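Local coordinates for chorismate mutase and shikimate 5-dehydrogenase fusion protein (Clostridium acetobutylicum, PDB 3FBT) that probably catalyses the reversible NADPH-linked reduction of 3-dehydroshikimate to shikimate, through the shikimate dehydrogenase part of a fusion with chorismate mutase, at residues 6-11 and 250-255; 46-51 and 73-78; 136-141 and 161-166; 210-215 and 221-226. One frame throughout, in Å; residues are numbered along the deposited sequence.

Contact 1: residues 6-11 and 250-255; sequences SIYGLI and IWNDIS
Y8 OH donates a short hydrogen bond to N252 OD1, 2.6 Å away. The amide oxygen lies at the edge of the Y8 ring, near its plane. The C=O...donor angle is 122°, and the hydroxyl is tilted by only 17° from the carbonyl plane. The two side chains reach toward each other from opposite directions, one from strand 6-12 and one from the C-terminal part of helix 237-252. With CG of Y8 anti to the carbonyl carbon (chi1 -57°), the ring extends toward the helix and its hydroxyl meets N252. N252 ND2 makes a weak bond to E248 OE1, one helical turn back, which may help set the rotation of the amide.

Nearer the backbone, Y8 CD1 packs on W251 CE3 at 3.5 Å. The ring planes meet obliquely, with centroids 5.5 Å apart. F28 meets the Y8 ring as well, and W251 also rests on Y37 and N63. A salt bridge from K93 to D253 holds the chain just past N252. The contact typifies the shikimate dehydrogenase fold, in which C-terminal helices return to pack on the substrate-binding domain.

Contact 2: residues 46-51 and 73-78; sequences KLKESV and MKELYE
E75 reaches from the 3-10 segment that ends at 75 to helix 47-56, and its CB starts on V51. CB lies 4.3 Å from V51 CG1, a loose apolar touch. CG is anti to the carbonyl carbon (chi1 -56°), and the chain bends again at chi2. These two turns carry the carboxylate to the aliphatic part of K48, which it crosses at about a right angle. Both carboxylate oxygens, OE1 and OE2, are modelled beside K48 CG and CD, but this whole approach is doubtful. The carboxylate comes too close to K48 CG to be real, so the exact position of either side chain is uncertain.

K48 does not bring its charge to the carboxylate. Its chain is bent at three torsions, and NZ ends 5.5 Å from E75 OE2 in the model. At the start of the helix, the N-cap residue K46 accepts with its O both S50 N at 3.1 Å and S50 OG at 2.7 Å, from opposite faces of its carbonyl plane. This ties S50 back to the residue before the helix. The same helix lies at the dimer interface, where S50 packs on T53 of the second subunit and E49 on E49 of the second subunit. V51 and L76 both touch I99, which gives the two segments a shared apolar neighbour in the substrate-binding domain. Across the contact no hydrogen bond or salt bridge is formed. The opposite charges of K48 and E75 probably attract only weakly and at a distance, at the partly exposed rim of the domain, and contribute little fixed geometry.

Contact 3: residues 136-141 and 161-166; sequences AVLQYL and EIYGEF
In the Rossmann-type NADP-binding domain, L138 of helix 134-143 packs against Y163 and F166, in the turn that leads from helix 156-162 to strand 167-170. L138 CD1 lies over one face of the Y163 ring, 3.8 Å from its centroid and 18° off the ring normal. This is a CH-pi contact. The methyl is nearest to CE1 of Y163, at 3.6 Å. I162 CB lies over the rim of the opposite face; the rest of that side chain is not modelled.

The second touch comes from the leucine's CB, next to the backbone. L138 CB lies 3.9 Å from F166 CE2, and the approach to the ring is oblique. Y163 and F166 are the ends of a type I beta turn, closed by F166 N to Y163 O at 3.2 Å. The turn brings both rings round to the same leucine. Y163 CB meets the edge of the F166 ring in its plane. L138 also touches I149, V151 and V127 of the parallel sheet.

Across the contact the chemistry is wholly apolar. The polar end of Y163 is satisfied elsewhere, by S130 O in the predicted NADP-binding loop. The leucine holds one ring face while the hydroxyl ties the turn to that loop, which probably helps fix the tyrosine beside the nucleotide site.

Contact 4: residues 210-215 and 221-226; sequences AVDLIY and LFLKYA
Strand 210-212 and helix 221-226 run almost antiparallel, at 163°, with their axes 8.7 Å apart, and A210 and D212 of the strand face F222, L223 and A226 of the helix. The tightest apolar touch is between the two alanines, with A210 CB 3.5 Å from A226 CB. Their small side chains let the backbones come close at this end. L223 packs alongside, with CG 3.8 Å from D212 CB and CD2 4.1 Å from A210 CB.

F222 has CG anti to the backbone N, chi1 171°, which swings the ring toward the strand. Its CE2 lies 3.8 Å from V211 O, and its CD2 lies 3.6 Å from D212 OD2. The carboxylate plane stands at 89° to the ring.

The D212 carboxylate is buried, and its oxygens are satisfied by polar groups of the strand end, the neighbouring strand 181-184 and the loop before the helix. OD1 accepts I214 N at 3.0 Å, from above the carboxylate plane, closing an Asx turn at the end of the strand. N184 ND2 also bonds OD1. T220 OG1 bonds OD2 and also L223 N, so the threonine joins the carboxylate to the first turn of the helix. These bonds would probably favour the charged form of D212. L213 and Y215, in the loop just beyond, are predicted to bind NADP(+) and shikimate. Strand and helix are the first two elements of a beta-alpha-beta unit, in which the helix connects parallel strands 209-212 and 232-234 of the Rossmann-type sheet.

Contact 2 lies within the substrate-binding domain, contacts 3 and 4 within the Rossmann-type domain. Contact 1 joins a strand of the substrate-binding domain, near the N-terminus, to a helix late in the chain. It is buried, as is contact 4, but 1 turns on one polar bond and 4 on apolar packing beside a bonded carboxylate. Contact 2 is partly buried and includes an exposed lysine; its charged groups do not pair. Contact 3 is partly buried and purely apolar. Contact 3 sets helix 134-143 against the turn after helix 156-162, contact 4 sets helix 221-228 against strand 209-212; their nearest atoms are about 4 Å apart, without touching. Contacts 2 and 4 are farthest apart, with centres 36 Å from each other.

Contact 1: residues 6-11 and 250-255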
# COMPACT_ATOMS: atom_id res chain seq x y z
N SER A 6 5.18 -2.29 -5.14
CA SER A 6 5.08 -0.84 -5.13
C SER A 6 3.62 -0.40 -4.92
O SER A 6 2.76 -0.91 -5.57
CB SER A 6 5.56 -0.33 -6.48
OG SER A 6 6.96 -0.29 -6.47
N ILE A 7 3.39 0.53 -3.99
CA ILE A 7 2.05 1.02 -3.68
C ILE A 7 1.82 2.40 -4.36
O ILE A 7 2.53 3.35 -4.10
CB ILE A 7 1.88 1.16 -2.14
CG1 ILE A 7 2.12 -0.19 -1.42
CG2 ILE A 7 0.48 1.76 -1.82
CD1 ILE A 7 2.41 -0.01 0.02
N TYR A 8 0.80 2.54 -5.20
CA TYR A 8 0.52 3.83 -5.86
C TYR A 8 -0.96 4.05 -5.50
O TYR A 8 -1.58 3.15 -4.90
CB TYR A 8 0.61 3.70 -7.37
CG TYR A 8 1.92 3.19 -7.91
CD1 TYR A 8 2.89 4.06 -8.38
CD2 TYR A 8 2.18 1.82 -8.02
CE1 TYR A 8 4.03 3.62 -8.93
CE2 TYR A 8 3.35 1.37 -8.55
CZ TYR A 8 4.28 2.29 -9.00
OH TYR A 8 5.45 1.88 -9.56
N GLY A 9 -1.51 5.23 -5.80
CA GLY A 9 -2.88 5.49 -5.43
C GLY A 9 -3.34 6.88 -5.74
O GLY A 9 -2.60 7.68 -6.35
N LEU A 10 -4.52 7.21 -5.24
CA LEU A 10 -5.10 8.56 -5.39
C LEU A 10 -5.46 8.98 -3.98
O LEU A 10 -6.14 8.24 -3.23
CB LEU A 10 -6.41 8.52 -6.20
CG LEU A 10 -7.31 9.80 -6.28
CD1 LEU A 10 -6.53 10.97 -6.94
CD2 LEU A 10 -8.67 9.56 -7.11
N ILE A 11 -5.07 10.18 -3.60
CA ILE A 11 -5.64 10.64 -2.33
C ILE A 11 -6.65 11.82 -2.54
O ILE A 11 -6.44 12.73 -3.37
CB ILE A 11 -4.49 10.94 -1.35
CG1 ILE A 11 -4.98 11.55 -0.09
CG2 ILE A 11 -3.53 12.01 -1.95
CD1 ILE A 11 -4.00 11.24 1.03
N ILE A 250 6.09 9.66 -14.88
CA ILE A 250 6.87 10.41 -13.94
C ILE A 250 7.28 9.57 -12.69
O ILE A 250 8.41 9.71 -12.17
CB ILE A 250 6.09 11.64 -13.51
CG1 ILE A 250 5.96 12.69 -14.67
CG2 ILE A 250 6.65 12.17 -12.23
CD1 ILE A 250 4.66 13.63 -14.49
N TRP A 251 6.38 8.71 -12.21
CA TRP A 251 6.67 7.87 -11.03
C TRP A 251 7.82 6.87 -11.30
O TRP A 251 8.71 6.71 -10.50
CB TRP A 251 5.41 7.08 -10.54
CG TRP A 251 4.29 8.00 -10.03
CD1 TRP A 251 4.44 9.16 -9.40
CD2 TRP A 251 2.86 7.74 -10.10
NE1 TRP A 251 3.15 9.71 -9.10
CE2 TRP A 251 2.19 8.84 -9.55
CE3 TRP A 251 2.10 6.69 -10.60
CZ2 TRP A 251 0.79 8.89 -9.45
CZ3 TRP A 251 0.75 6.74 -10.53
CH2 TRP A 251 0.09 7.84 -9.97
N ASN A 252 7.72 6.18 -12.42
CA ASN A 252 8.61 5.13 -12.71
C ASN A 252 9.71 5.51 -13.69
O ASN A 252 10.45 4.65 -14.11
CB ASN A 252 7.81 3.97 -13.23
CG ASN A 252 6.74 3.58 -12.25
OD1 ASN A 252 7.04 3.29 -11.10
ND2 ASN A 252 5.47 3.68 -12.66
N ASP A 253 9.82 6.79 -14.01
CA ASP A 253 10.82 7.29 -14.97
C ASP A 253 10.92 6.39 -16.16
O ASP A 253 12.02 5.86 -16.45
CB ASP A 253 12.18 7.41 -14.29
CG ASP A 253 12.22 8.60 -13.34
OD1 ASP A 253 11.85 9.70 -13.82
OD2 ASP A 253 12.57 8.46 -12.14
N ILE A 254 9.77 6.17 -16.82
CA ILE A 254 9.68 5.37 -18.06
C ILE A 254 8.94 6.19 -19.13
O ILE A 254 8.42 7.26 -18.82
CB ILE A 254 8.88 4.05 -17.85
CG1 ILE A 254 7.51 4.32 -17.17
CG2 ILE A 254 9.67 3.02 -17.04
CD1 ILE A 254 6.52 3.11 -17.26
N SER A 255 8.78 5.66 -20.35
CA SER A 255 7.92 6.25 -21.36
C SER A 255 6.97 5.21 -21.79
O SER A 255 7.37 4.10 -22.03
CB SER A 255 8.73 6.71 -22.57
OG SER A 255 9.80 7.46 -22.08

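Contact 2: residues 46-51 and 73-78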
# COMPACT_ATOMS: atom_id res chain seq x y z
N LYS A 46 -5.51 15.63 8.44
CA LYS A 46 -4.41 14.69 8.44
C LYS A 46 -3.64 14.62 7.14
O LYS A 46 -2.92 13.67 6.94
CB LYS A 46 -4.95 13.29 8.70
CG LYS A 46 -6.06 13.27 9.75
CD LYS A 46 -5.48 13.17 11.14
CE LYS A 46 -6.40 12.34 12.03
NZ LYS A 46 -6.02 12.54 13.45
N LEU A 47 -3.77 15.58 6.24
CA LEU A 47 -3.07 15.45 4.95
C LEU A 47 -1.56 15.36 5.19
O LEU A 47 -0.83 14.61 4.58
CB LEU A 47 -3.41 16.60 4.00
CG LEU A 47 -2.69 16.68 2.65
CD1 LEU A 47 -2.97 15.50 1.71
CD2 LEU A 47 -3.03 18.03 1.96
N LYS A 48 -1.09 16.14 6.11
CA LYS A 48 0.34 16.26 6.19
C LYS A 48 0.93 15.01 6.79
O LYS A 48 1.85 14.44 6.22
CB LYS A 48 0.77 17.50 6.99
CG LYS A 48 2.18 17.85 6.56
CD LYS A 48 3.17 17.61 7.64
CE LYS A 48 3.35 18.93 8.36
NZ LYS A 48 3.26 18.70 9.83
N GLU A 49 0.38 14.57 7.91
CA GLU A 49 0.82 13.29 8.48
C GLU A 49 0.70 12.07 7.51
O GLU A 49 1.62 11.27 7.40
CB GLU A 49 0.13 13.01 9.83
CG GLU A 49 0.09 14.19 10.80
CD GLU A 49 -1.22 14.96 10.66
OE1 GLU A 49 -1.37 15.90 9.80
OE2 GLU A 49 -2.13 14.61 11.45
N SER A 50 -0.39 11.95 6.74
CA SER A 50 -0.43 10.82 5.79
C SER A 50 0.62 10.88 4.71
O SER A 50 1.26 9.87 4.37
CB SER A 50 -1.81 10.70 5.11
OG SER A 50 -2.76 11.15 6.00
N VAL A 51 0.76 12.03 4.07
CA VAL A 51 1.80 12.20 3.08
C VAL A 51 3.20 11.82 3.73
O VAL A 51 4.01 11.16 3.09
CB VAL A 51 1.74 13.70 2.52
CG1 VAL A 51 2.99 14.14 1.87
CG2 VAL A 51 0.53 13.87 1.54
N MET A 73 0.54 21.41 -1.94
CA MET A 73 1.76 22.06 -2.39
C MET A 73 2.68 22.45 -1.18
O MET A 73 3.90 22.56 -1.32
CB MET A 73 1.41 23.29 -3.28
CG MET A 73 0.70 22.94 -4.66
SD MET A 73 0.31 24.49 -5.59
CE MET A 73 0.79 24.19 -7.29
N LYS A 74 2.09 22.65 -0.02
CA LYS A 74 2.83 22.99 1.19
C LYS A 74 3.89 21.95 1.57
O LYS A 74 4.84 22.25 2.29
CB LYS A 74 1.84 23.15 2.36
CG LYS A 74 1.20 24.52 2.38
CD LYS A 74 -0.05 24.54 3.22
CE LYS A 74 -0.70 25.96 3.24
NZ LYS A 74 -1.50 26.33 2.01
N GLU A 75 3.72 20.74 1.03
CA GLU A 75 4.47 19.59 1.47
C GLU A 75 5.63 19.27 0.57
O GLU A 75 6.42 18.41 0.87
CB GLU A 75 3.53 18.39 1.52
CG GLU A 75 2.32 18.62 2.40
CD GLU A 75 2.72 18.88 3.83
OE1 GLU A 75 3.88 18.57 4.20
OE2 GLU A 75 1.86 19.40 4.60
N LEU A 76 5.75 19.95 -0.55
CA LEU A 76 6.61 19.45 -1.62
C LEU A 76 7.89 20.25 -1.58
O LEU A 76 7.84 21.46 -1.34
CB LEU A 76 5.93 19.64 -2.98
CG LEU A 76 4.49 19.11 -3.09
CD1 LEU A 76 3.90 19.17 -4.50
CD2 LEU A 76 4.50 17.69 -2.68
N TYR A 77 9.03 19.64 -1.85
CA TYR A 77 10.22 20.45 -1.83
C TYR A 77 10.40 21.11 -3.21
O TYR A 77 11.13 22.10 -3.39
CB TYR A 77 11.43 19.63 -1.39
CG TYR A 77 11.87 18.63 -2.44
CD1 TYR A 77 11.39 17.36 -2.42
CD2 TYR A 77 12.77 18.98 -3.44
CE1 TYR A 77 11.76 16.43 -3.38
CE2 TYR A 77 13.17 18.05 -4.42
CZ TYR A 77 12.65 16.78 -4.36
OH TYR A 77 12.98 15.82 -5.29
N GLU A 78 9.71 20.59 -4.19
CA GLU A 78 9.83 21.15 -5.50
C GLU A 78 8.54 20.86 -6.29
O GLU A 78 7.87 19.87 -5.97
CB GLU A 78 11.03 20.48 -6.14
CG GLU A 78 11.38 20.93 -7.49
CD GLU A 78 12.60 20.14 -8.00
OE1 GLU A 78 13.71 20.70 -8.02
OE2 GLU A 78 12.47 18.95 -8.35

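Contact 3: residues 136-141 and 161-166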
# COMPACT_ATOMS: atom_id res chain seq x y z
N ALA A 136 -6.02 23.87 -15.53
CA ALA A 136 -5.01 23.28 -16.42
C ALA A 136 -5.39 23.48 -17.89
O ALA A 136 -4.56 23.73 -18.69
CB ALA A 136 -4.82 21.80 -16.12
N VAL A 137 -6.66 23.39 -18.23
CA VAL A 137 -7.15 23.62 -19.62
C VAL A 137 -6.84 25.10 -20.05
O VAL A 137 -6.37 25.33 -21.16
CB VAL A 137 -8.66 23.34 -19.64
CG1 VAL A 137 -9.41 23.90 -20.86
CG2 VAL A 137 -8.94 21.88 -19.47
N LEU A 138 -7.07 26.09 -19.17
CA LEU A 138 -6.82 27.51 -19.49
C LEU A 138 -5.32 27.78 -19.64
O LEU A 138 -4.91 28.51 -20.54
CB LEU A 138 -7.38 28.43 -18.38
CG LEU A 138 -8.91 28.43 -18.23
CD1 LEU A 138 -9.41 29.02 -16.89
CD2 LEU A 138 -9.63 29.12 -19.45
N GLN A 139 -4.48 27.19 -18.80
CA GLN A 139 -3.04 27.33 -19.02
C GLN A 139 -2.63 26.75 -20.37
O GLN A 139 -1.84 27.36 -21.11
CB GLN A 139 -2.22 26.67 -17.92
CG GLN A 139 -0.78 26.96 -18.06
CD GLN A 139 -0.53 28.42 -17.81
OE1 GLN A 139 -1.22 29.04 -16.99
NE2 GLN A 139 0.44 29.00 -18.52
N TYR A 140 -3.15 25.55 -20.69
CA TYR A 140 -2.82 24.96 -21.98
C TYR A 140 -3.24 25.84 -23.19
O TYR A 140 -2.42 26.05 -24.07
CB TYR A 140 -3.43 23.59 -22.11
CG TYR A 140 -3.05 22.86 -23.36
CD1 TYR A 140 -1.89 22.04 -23.42
CD2 TYR A 140 -3.84 22.97 -24.48
CE1 TYR A 140 -1.53 21.38 -24.61
CE2 TYR A 140 -3.48 22.32 -25.68
CZ TYR A 140 -2.36 21.53 -25.74
OH TYR A 140 -2.12 20.89 -26.94
N LEU A 141 -4.50 26.32 -23.22
CA LEU A 141 -5.01 27.12 -24.34
C LEU A 141 -4.15 28.36 -24.60
O LEU A 141 -3.84 28.72 -25.75
CB LEU A 141 -6.43 27.59 -24.11
CG LEU A 141 -7.52 26.55 -23.87
CD1 LEU A 141 -8.81 27.26 -23.41
CD2 LEU A 141 -7.70 25.66 -25.12
N GLU A 161 -12.53 37.86 -10.65
CA GLU A 161 -11.46 38.12 -9.67
C GLU A 161 -10.41 37.03 -9.80
O GLU A 161 -9.21 37.32 -9.68
CB GLU A 161 -11.97 38.16 -8.21
CG GLU A 161 -12.96 39.24 -7.89
CD GLU A 161 -12.49 40.64 -8.26
OE1 GLU A 161 -11.27 40.90 -8.36
OE2 GLU A 161 -13.38 41.51 -8.44
N ILE A 162 -10.87 35.79 -9.98
CA ILE A 162 -9.98 34.61 -10.08
C ILE A 162 -9.14 34.58 -11.35
O ILE A 162 -7.95 34.32 -11.32
CB ILE A 162 -10.79 33.31 -10.03
N TYR A 163 -9.78 34.82 -12.50
CA TYR A 163 -9.07 34.72 -13.78
C TYR A 163 -9.04 36.07 -14.52
O TYR A 163 -9.67 36.23 -15.57
CB TYR A 163 -9.67 33.63 -14.70
CG TYR A 163 -9.78 32.24 -14.12
CD1 TYR A 163 -8.66 31.42 -14.02
CD2 TYR A 163 -11.02 31.70 -13.77
CE1 TYR A 163 -8.74 30.13 -13.51
CE2 TYR A 163 -11.13 30.40 -13.26
CZ TYR A 163 -9.97 29.61 -13.15
OH TYR A 163 -10.07 28.31 -12.67
N GLY A 164 -8.27 37.02 -14.00
CA GLY A 164 -8.31 38.40 -14.47
C GLY A 164 -7.86 38.61 -15.89
O GLY A 164 -8.31 39.55 -16.55
N GLU A 165 -6.96 37.75 -16.37
CA GLU A 165 -6.37 37.90 -17.70
C GLU A 165 -7.17 37.18 -18.79
O GLU A 165 -6.76 37.15 -19.95
CB GLU A 165 -4.96 37.34 -17.68
CG GLU A 165 -4.87 36.05 -16.92
CD GLU A 165 -3.54 35.35 -17.16
OE1 GLU A 165 -3.13 35.20 -18.35
OE2 GLU A 165 -2.91 34.96 -16.14
N PHE A 166 -8.30 36.59 -18.42
CA PHE A 166 -9.14 36.02 -19.44
C PHE A 166 -10.42 36.82 -19.53
O PHE A 166 -10.79 37.47 -18.57
CB PHE A 166 -9.42 34.56 -19.10
CG PHE A 166 -8.18 33.69 -19.10
CD1 PHE A 166 -7.46 33.45 -20.29
CD2 PHE A 166 -7.74 33.09 -17.93
CE1 PHE A 166 -6.31 32.64 -20.29
CE2 PHE A 166 -6.58 32.26 -17.94
CZ PHE A 166 -5.88 32.05 -19.10

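Contact 4: residues 210-215 and 221-226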
# COMPACT_ATOMS: atom_id res chain seq x y z
N ALA A 210 -16.61 20.47 -30.19
CA ALA A 210 -17.12 20.40 -28.87
C ALA A 210 -16.21 19.41 -28.15
O ALA A 210 -16.13 18.29 -28.63
CB ALA A 210 -18.53 19.84 -28.92
N VAL A 211 -15.58 19.80 -27.02
CA VAL A 211 -14.77 18.90 -26.14
C VAL A 211 -15.43 18.81 -24.73
O VAL A 211 -15.54 19.82 -24.03
CB VAL A 211 -13.28 19.42 -25.95
CG1 VAL A 211 -12.34 18.39 -25.13
CG2 VAL A 211 -12.60 19.75 -27.27
N ASP A 212 -15.90 17.64 -24.32
CA ASP A 212 -16.34 17.44 -22.94
C ASP A 212 -15.28 16.67 -22.15
O ASP A 212 -14.80 15.64 -22.58
CB ASP A 212 -17.62 16.64 -22.90
CG ASP A 212 -18.42 16.89 -21.62
OD1 ASP A 212 -17.78 17.25 -20.61
OD2 ASP A 212 -19.69 16.80 -21.63
N LEU A 213 -14.91 17.14 -20.97
CA LEU A 213 -13.93 16.39 -20.16
C LEU A 213 -14.57 15.22 -19.43
O LEU A 213 -13.88 14.38 -18.87
CB LEU A 213 -13.21 17.27 -19.14
CG LEU A 213 -11.94 18.02 -19.45
CD1 LEU A 213 -12.15 18.91 -20.68
CD2 LEU A 213 -11.73 18.80 -18.22
N ILE A 214 -15.90 15.17 -19.41
CA ILE A 214 -16.64 13.99 -19.03
C ILE A 214 -16.47 12.83 -20.02
O ILE A 214 -16.52 13.03 -21.26
CB ILE A 214 -18.10 14.35 -18.99
CG1 ILE A 214 -18.29 15.49 -17.96
CG2 ILE A 214 -18.98 13.05 -18.75
CD1 ILE A 214 -19.66 16.20 -18.05
N TYR A 215 -16.28 11.61 -19.48
CA TYR A 215 -16.05 10.38 -20.30
C TYR A 215 -17.08 9.31 -19.94
O TYR A 215 -17.15 8.24 -20.56
CB TYR A 215 -14.63 9.76 -20.05
CG TYR A 215 -14.32 9.54 -18.58
CD1 TYR A 215 -14.80 8.42 -17.88
CD2 TYR A 215 -13.61 10.49 -17.88
CE1 TYR A 215 -14.53 8.26 -16.48
CE2 TYR A 215 -13.35 10.35 -16.55
CZ TYR A 215 -13.80 9.25 -15.86
OH TYR A 215 -13.50 9.22 -14.54
N LEU A 221 -25.43 14.70 -23.15
CA LEU A 221 -26.35 15.60 -23.84
C LEU A 221 -25.53 16.65 -24.58
O LEU A 221 -25.70 16.88 -25.79
CB LEU A 221 -27.32 16.26 -22.84
CG LEU A 221 -28.55 16.99 -23.41
CD1 LEU A 221 -29.36 16.08 -24.38
CD2 LEU A 221 -29.44 17.51 -22.29
N PHE A 222 -24.61 17.29 -23.87
CA PHE A 222 -23.76 18.27 -24.49
C PHE A 222 -23.12 17.77 -25.78
O PHE A 222 -23.05 18.55 -26.75
CB PHE A 222 -22.69 18.74 -23.51
CG PHE A 222 -21.61 19.60 -24.11
CD1 PHE A 222 -21.86 20.92 -24.40
CD2 PHE A 222 -20.31 19.12 -24.30
CE1 PHE A 222 -20.88 21.72 -24.88
CE2 PHE A 222 -19.30 19.92 -24.75
CZ PHE A 222 -19.59 21.23 -25.05
N LEU A 223 -22.58 16.54 -25.79
CA LEU A 223 -21.98 16.00 -26.98
C LEU A 223 -22.95 15.47 -28.09
O LEU A 223 -22.63 15.54 -29.29
CB LEU A 223 -20.96 14.92 -26.62
CG LEU A 223 -19.71 15.39 -25.86
CD1 LEU A 223 -18.89 14.16 -25.56
CD2 LEU A 223 -18.87 16.41 -26.68
N LYS A 224 -24.09 14.92 -27.70
CA LYS A 224 -25.15 14.58 -28.66
C LYS A 224 -25.47 15.84 -29.48
O LYS A 224 -25.26 15.89 -30.74
CB LYS A 224 -26.40 14.12 -27.91
CG LYS A 224 -27.54 13.77 -28.85
CD LYS A 224 -28.88 13.84 -28.19
CE LYS A 224 -28.93 12.96 -26.91
NZ LYS A 224 -30.34 12.47 -26.64
N TYR A 225 -25.89 16.87 -28.75
CA TYR A 225 -26.09 18.21 -29.31
C TYR A 225 -25.09 18.53 -30.37
O TYR A 225 -25.46 19.07 -31.42
CB TYR A 225 -25.93 19.27 -28.23
CG TYR A 225 -27.07 19.38 -27.30
CD1 TYR A 225 -28.20 18.59 -27.47
CD2 TYR A 225 -27.04 20.30 -26.26
CE1 TYR A 225 -29.28 18.71 -26.59
CE2 TYR A 225 -28.06 20.42 -25.38
CZ TYR A 225 -29.20 19.65 -25.55
OH TYR A 225 -30.22 19.83 -24.64
N ALA A 226 -23.82 18.30 -30.08
CA ALA A 226 -22.76 18.58 -31.01
C ALA A 226 -22.91 17.66 -32.22
O ALA A 226 -22.61 18.08 -33.35
CB ALA A 226 -21.40 18.38 -30.35